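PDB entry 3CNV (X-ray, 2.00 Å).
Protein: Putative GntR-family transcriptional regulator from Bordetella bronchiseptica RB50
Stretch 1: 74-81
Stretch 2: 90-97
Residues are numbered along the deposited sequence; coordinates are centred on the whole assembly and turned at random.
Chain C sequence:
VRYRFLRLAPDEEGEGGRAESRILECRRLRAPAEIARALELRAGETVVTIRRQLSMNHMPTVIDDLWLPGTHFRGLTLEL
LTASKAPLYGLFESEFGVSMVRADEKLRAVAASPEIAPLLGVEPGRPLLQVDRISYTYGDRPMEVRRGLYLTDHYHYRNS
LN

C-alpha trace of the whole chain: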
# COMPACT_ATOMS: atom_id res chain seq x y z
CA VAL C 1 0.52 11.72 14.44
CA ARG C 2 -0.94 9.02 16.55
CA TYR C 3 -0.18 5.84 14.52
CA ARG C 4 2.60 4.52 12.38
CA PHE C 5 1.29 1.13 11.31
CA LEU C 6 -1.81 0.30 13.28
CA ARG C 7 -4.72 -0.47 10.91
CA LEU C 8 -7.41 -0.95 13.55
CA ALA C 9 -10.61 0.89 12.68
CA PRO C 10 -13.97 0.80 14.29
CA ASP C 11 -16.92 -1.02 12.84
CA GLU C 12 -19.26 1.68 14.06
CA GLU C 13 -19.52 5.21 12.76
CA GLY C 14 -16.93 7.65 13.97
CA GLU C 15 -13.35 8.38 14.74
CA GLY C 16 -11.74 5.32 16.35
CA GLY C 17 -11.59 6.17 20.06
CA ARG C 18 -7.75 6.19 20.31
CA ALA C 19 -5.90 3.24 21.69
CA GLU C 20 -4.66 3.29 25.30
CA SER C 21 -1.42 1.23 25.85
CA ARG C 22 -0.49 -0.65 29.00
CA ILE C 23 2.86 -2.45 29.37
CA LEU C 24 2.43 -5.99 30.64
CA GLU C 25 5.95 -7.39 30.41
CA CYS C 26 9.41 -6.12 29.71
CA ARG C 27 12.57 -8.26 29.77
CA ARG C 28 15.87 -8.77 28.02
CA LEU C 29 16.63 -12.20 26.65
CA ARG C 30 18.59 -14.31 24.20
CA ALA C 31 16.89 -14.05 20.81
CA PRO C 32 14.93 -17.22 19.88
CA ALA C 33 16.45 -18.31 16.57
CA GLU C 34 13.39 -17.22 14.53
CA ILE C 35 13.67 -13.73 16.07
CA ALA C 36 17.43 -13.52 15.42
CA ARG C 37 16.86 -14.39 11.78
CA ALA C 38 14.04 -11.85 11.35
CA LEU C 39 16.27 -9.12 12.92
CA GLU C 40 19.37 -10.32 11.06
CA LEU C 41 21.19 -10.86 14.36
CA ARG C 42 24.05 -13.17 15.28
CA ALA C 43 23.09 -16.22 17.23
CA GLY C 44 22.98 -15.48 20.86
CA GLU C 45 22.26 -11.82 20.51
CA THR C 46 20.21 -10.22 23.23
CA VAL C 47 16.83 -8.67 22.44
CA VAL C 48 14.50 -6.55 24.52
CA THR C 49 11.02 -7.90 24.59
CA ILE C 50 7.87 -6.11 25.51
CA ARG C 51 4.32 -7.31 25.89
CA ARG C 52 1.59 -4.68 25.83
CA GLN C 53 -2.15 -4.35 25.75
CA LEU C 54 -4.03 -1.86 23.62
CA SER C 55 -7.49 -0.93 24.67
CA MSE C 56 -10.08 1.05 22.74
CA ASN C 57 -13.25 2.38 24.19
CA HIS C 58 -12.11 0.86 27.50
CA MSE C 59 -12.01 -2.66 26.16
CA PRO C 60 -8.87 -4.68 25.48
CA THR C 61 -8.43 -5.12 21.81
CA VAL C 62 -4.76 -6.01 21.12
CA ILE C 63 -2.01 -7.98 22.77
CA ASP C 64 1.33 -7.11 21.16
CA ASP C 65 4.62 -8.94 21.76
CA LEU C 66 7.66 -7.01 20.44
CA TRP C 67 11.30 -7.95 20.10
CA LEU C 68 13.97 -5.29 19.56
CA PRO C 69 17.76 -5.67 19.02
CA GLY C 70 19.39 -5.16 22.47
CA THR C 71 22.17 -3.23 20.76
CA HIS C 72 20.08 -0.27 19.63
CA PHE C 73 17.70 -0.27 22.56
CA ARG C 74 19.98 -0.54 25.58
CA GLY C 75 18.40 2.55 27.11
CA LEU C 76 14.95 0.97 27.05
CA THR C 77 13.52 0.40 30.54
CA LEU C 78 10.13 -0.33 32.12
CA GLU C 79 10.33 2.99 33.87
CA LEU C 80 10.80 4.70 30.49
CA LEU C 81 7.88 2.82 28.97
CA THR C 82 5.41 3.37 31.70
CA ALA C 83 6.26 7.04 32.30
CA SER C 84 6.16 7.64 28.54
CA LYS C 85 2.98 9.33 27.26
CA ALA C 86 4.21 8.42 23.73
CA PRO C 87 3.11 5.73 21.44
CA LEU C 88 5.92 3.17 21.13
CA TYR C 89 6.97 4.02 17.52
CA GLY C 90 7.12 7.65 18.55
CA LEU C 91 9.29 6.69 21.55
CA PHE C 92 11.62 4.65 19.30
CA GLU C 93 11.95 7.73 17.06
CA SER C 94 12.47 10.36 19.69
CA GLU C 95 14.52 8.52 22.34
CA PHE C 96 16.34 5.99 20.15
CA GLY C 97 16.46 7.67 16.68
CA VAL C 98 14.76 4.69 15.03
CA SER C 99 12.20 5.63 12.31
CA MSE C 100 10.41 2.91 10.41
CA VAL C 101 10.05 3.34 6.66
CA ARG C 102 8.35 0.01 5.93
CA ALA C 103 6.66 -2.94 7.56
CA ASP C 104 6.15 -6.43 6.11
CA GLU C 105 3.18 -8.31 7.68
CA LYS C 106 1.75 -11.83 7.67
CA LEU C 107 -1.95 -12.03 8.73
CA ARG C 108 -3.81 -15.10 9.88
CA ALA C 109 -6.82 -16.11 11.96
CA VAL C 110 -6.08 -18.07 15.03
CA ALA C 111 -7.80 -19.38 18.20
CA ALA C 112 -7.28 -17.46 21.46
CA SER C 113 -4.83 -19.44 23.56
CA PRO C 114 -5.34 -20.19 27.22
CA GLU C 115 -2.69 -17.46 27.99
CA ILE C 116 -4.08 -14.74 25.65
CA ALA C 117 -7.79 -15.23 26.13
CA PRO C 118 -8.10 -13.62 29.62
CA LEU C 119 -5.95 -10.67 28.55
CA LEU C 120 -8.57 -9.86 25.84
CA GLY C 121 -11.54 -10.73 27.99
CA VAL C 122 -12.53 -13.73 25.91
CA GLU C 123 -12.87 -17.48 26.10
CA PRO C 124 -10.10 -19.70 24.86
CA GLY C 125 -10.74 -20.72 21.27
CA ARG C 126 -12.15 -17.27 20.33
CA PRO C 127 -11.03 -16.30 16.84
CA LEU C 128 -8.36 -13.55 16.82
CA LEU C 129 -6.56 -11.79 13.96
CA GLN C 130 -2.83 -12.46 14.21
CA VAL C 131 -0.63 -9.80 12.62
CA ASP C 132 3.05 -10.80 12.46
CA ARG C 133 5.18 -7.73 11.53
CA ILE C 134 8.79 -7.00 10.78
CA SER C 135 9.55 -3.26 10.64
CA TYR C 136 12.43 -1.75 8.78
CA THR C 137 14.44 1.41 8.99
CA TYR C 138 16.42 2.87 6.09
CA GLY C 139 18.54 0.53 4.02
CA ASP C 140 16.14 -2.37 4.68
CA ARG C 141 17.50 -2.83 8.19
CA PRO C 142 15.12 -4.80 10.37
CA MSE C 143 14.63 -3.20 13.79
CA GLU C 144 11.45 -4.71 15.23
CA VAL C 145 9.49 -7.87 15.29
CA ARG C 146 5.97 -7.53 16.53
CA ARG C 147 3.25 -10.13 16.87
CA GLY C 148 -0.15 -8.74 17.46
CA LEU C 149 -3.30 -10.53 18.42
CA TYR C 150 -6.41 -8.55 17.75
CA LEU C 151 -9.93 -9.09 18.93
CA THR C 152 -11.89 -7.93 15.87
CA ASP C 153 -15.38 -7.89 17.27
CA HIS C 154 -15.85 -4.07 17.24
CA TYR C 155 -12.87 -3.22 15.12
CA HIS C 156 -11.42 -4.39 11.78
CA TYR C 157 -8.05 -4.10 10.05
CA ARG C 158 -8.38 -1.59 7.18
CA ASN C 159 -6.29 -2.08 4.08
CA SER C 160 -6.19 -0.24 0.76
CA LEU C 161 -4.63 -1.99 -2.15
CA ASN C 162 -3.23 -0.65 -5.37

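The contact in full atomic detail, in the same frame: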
# COMPACT_ATOMS: atom_id res chain seq x y z
N ARG C 74 19.41 -0.38 24.22
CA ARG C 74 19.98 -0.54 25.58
C ARG C 74 19.34 0.38 26.59
O ARG C 74 19.10 -0.01 27.72
CB ARG C 74 21.52 -0.45 25.57
CG ARG C 74 22.08 -1.82 25.21
CD ARG C 74 23.59 -1.87 25.33
NE ARG C 74 24.21 -1.40 24.09
CZ ARG C 74 24.58 -0.14 23.86
NH1 ARG C 74 24.41 0.81 24.80
NH2 ARG C 74 25.13 0.17 22.68
N GLY C 75 18.97 1.57 26.17
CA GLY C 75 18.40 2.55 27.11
C GLY C 75 16.96 2.26 27.53
O GLY C 75 16.38 2.94 28.40
N LEU C 76 16.39 1.23 26.92
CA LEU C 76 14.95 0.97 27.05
C LEU C 76 14.70 0.31 28.38
O LEU C 76 15.25 -0.75 28.65
CB LEU C 76 14.42 0.13 25.88
CG LEU C 76 12.91 -0.00 25.60
CD1 LEU C 76 12.22 1.38 25.59
CD2 LEU C 76 12.67 -0.71 24.29
N THR C 77 13.90 0.96 29.24
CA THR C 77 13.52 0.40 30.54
C THR C 77 12.02 0.42 30.76
O THR C 77 11.29 1.05 30.02
CB THR C 77 14.17 1.12 31.70
OG1 THR C 77 13.82 2.52 31.71
CG2 THR C 77 15.70 0.96 31.63
N LEU C 78 11.58 -0.27 31.80
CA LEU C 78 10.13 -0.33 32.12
C LEU C 78 9.71 1.05 32.57
O LEU C 78 8.65 1.56 32.20
CB LEU C 78 9.83 -1.37 33.19
CG LEU C 78 8.37 -1.57 33.55
CD1 LEU C 78 7.56 -2.14 32.38
CD2 LEU C 78 8.30 -2.47 34.80
N GLU C 79 10.61 1.68 33.31
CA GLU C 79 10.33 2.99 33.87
C GLU C 79 10.10 3.97 32.72
O GLU C 79 9.21 4.82 32.77
CB GLU C 79 11.45 3.48 34.81
CG GLU C 79 11.33 4.96 35.23
CD GLU C 79 11.78 5.99 34.13
OE1 GLU C 79 12.70 5.67 33.29
OE2 GLU C 79 11.20 7.14 34.10
N LEU C 80 10.92 3.82 31.67
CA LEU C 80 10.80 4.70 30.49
C LEU C 80 9.44 4.49 29.84
O LEU C 80 8.70 5.43 29.54
CB LEU C 80 11.92 4.46 29.51
CG LEU C 80 12.00 5.36 28.27
CD1 LEU C 80 12.28 6.82 28.60
CD2 LEU C 80 13.06 4.85 27.38
N LEU C 81 9.10 3.22 29.65
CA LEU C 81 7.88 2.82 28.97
C LEU C 81 6.63 3.30 29.67
O LEU C 81 5.66 3.69 29.04
CB LEU C 81 7.80 1.31 28.75
CG LEU C 81 8.82 0.78 27.77
CD1 LEU C 81 8.87 -0.75 27.77
CD2 LEU C 81 8.53 1.29 26.39
N GLY C 90 6.68 6.25 18.32
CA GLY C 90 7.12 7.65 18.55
C GLY C 90 8.27 7.68 19.54
O GLY C 90 9.22 8.44 19.38
N LEU C 91 8.20 6.83 20.56
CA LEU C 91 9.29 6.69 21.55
C LEU C 91 10.58 6.20 20.85
O LEU C 91 11.66 6.69 21.10
CB LEU C 91 8.94 5.69 22.66
CG LEU C 91 10.05 5.40 23.68
CD1 LEU C 91 10.30 6.70 24.59
CD2 LEU C 91 9.78 4.15 24.58
N PHE C 92 10.45 5.22 19.96
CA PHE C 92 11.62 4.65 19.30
C PHE C 92 12.28 5.75 18.47
O PHE C 92 13.49 5.84 18.39
CB PHE C 92 11.29 3.44 18.42
CG PHE C 92 10.63 2.29 19.13
CD1 PHE C 92 10.73 2.13 20.50
CD2 PHE C 92 9.94 1.32 18.38
CE1 PHE C 92 10.14 1.06 21.15
CE2 PHE C 92 9.36 0.22 19.01
CZ PHE C 92 9.47 0.09 20.40
N GLU C 93 11.46 6.60 17.88
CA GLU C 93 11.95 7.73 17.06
C GLU C 93 12.67 8.75 17.90
O GLU C 93 13.85 9.07 17.68
CB GLU C 93 10.80 8.46 16.29
CG GLU C 93 10.50 7.89 14.95
CD GLU C 93 9.29 8.53 14.18
OE1 GLU C 93 8.68 9.53 14.67
OE2 GLU C 93 8.96 7.98 13.06
N SER C 94 11.94 9.26 18.88
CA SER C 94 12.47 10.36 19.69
C SER C 94 13.59 10.01 20.66
O SER C 94 14.51 10.82 20.84
CB SER C 94 11.36 11.02 20.53
OG SER C 94 10.41 11.42 19.58
N GLU C 95 13.51 8.85 21.31
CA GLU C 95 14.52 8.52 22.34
C GLU C 95 15.64 7.70 21.74
O GLU C 95 16.76 7.74 22.24
CB GLU C 95 13.92 7.79 23.55
CG GLU C 95 12.81 8.54 24.20
CD GLU C 95 13.19 10.00 24.47
OE1 GLU C 95 14.31 10.21 25.08
OE2 GLU C 95 12.40 10.90 24.02
N PHE C 96 15.36 6.96 20.67
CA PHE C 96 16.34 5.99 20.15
C PHE C 96 16.76 6.28 18.71
O PHE C 96 17.69 5.67 18.22
CB PHE C 96 15.83 4.50 20.35
CG PHE C 96 15.57 4.13 21.80
CD1 PHE C 96 16.59 3.67 22.61
CD2 PHE C 96 14.33 4.38 22.41
CE1 PHE C 96 16.38 3.42 23.96
CE2 PHE C 96 14.10 4.11 23.75
CZ PHE C 96 15.11 3.63 24.54
N GLY C 97 16.12 7.26 18.06
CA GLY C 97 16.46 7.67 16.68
C GLY C 97 16.18 6.57 15.67
O GLY C 97 16.87 6.43 14.66

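No hydrogen bond crosses between these two stretches; leucine and phenylalanine side chains, helped by one bare patch of backbone, hold them together and bury 289 Å² in all. The bare patch is at Gly75, where the edge of the Phe96 ring meets the main chain, CZ lying 3.8 Å from Gly75 C. A CB on Gly75 would point toward the second stretch and sit only 3.3 Å from Phe96 CE1, so glycine suits this tight spot.

Phe96, with chi1 in the m well, has the largest covered area of any residue here. Its CZ also lies 3.6 Å from Leu76 N and 3.7 Å from Leu80 CD2, so one flat ring serves three neighbours.

Five residues before Phe96, Leu91 points toward the first stretch, and its branched end fills the space among three leucines: CD2 is 3.8 Å from Leu76 CD1 and 3.6 Å from Leu81 CD2, while CD1 is 4.3 Å from Leu80 CG. Leu76, buried, links the two aromatic residues, its CD1 lying 3.8 Å from Phe96 CE2 and its CD2 4.4 Å from Phe92 CE1.

Thr77 faces away but caps the helix that presents Leu80 and Leu81: its OG1 accepts from Leu80 N at 3.2 Å. At Gly97 the chain leaves helical geometry with positive phi, a conformation that favours glycine.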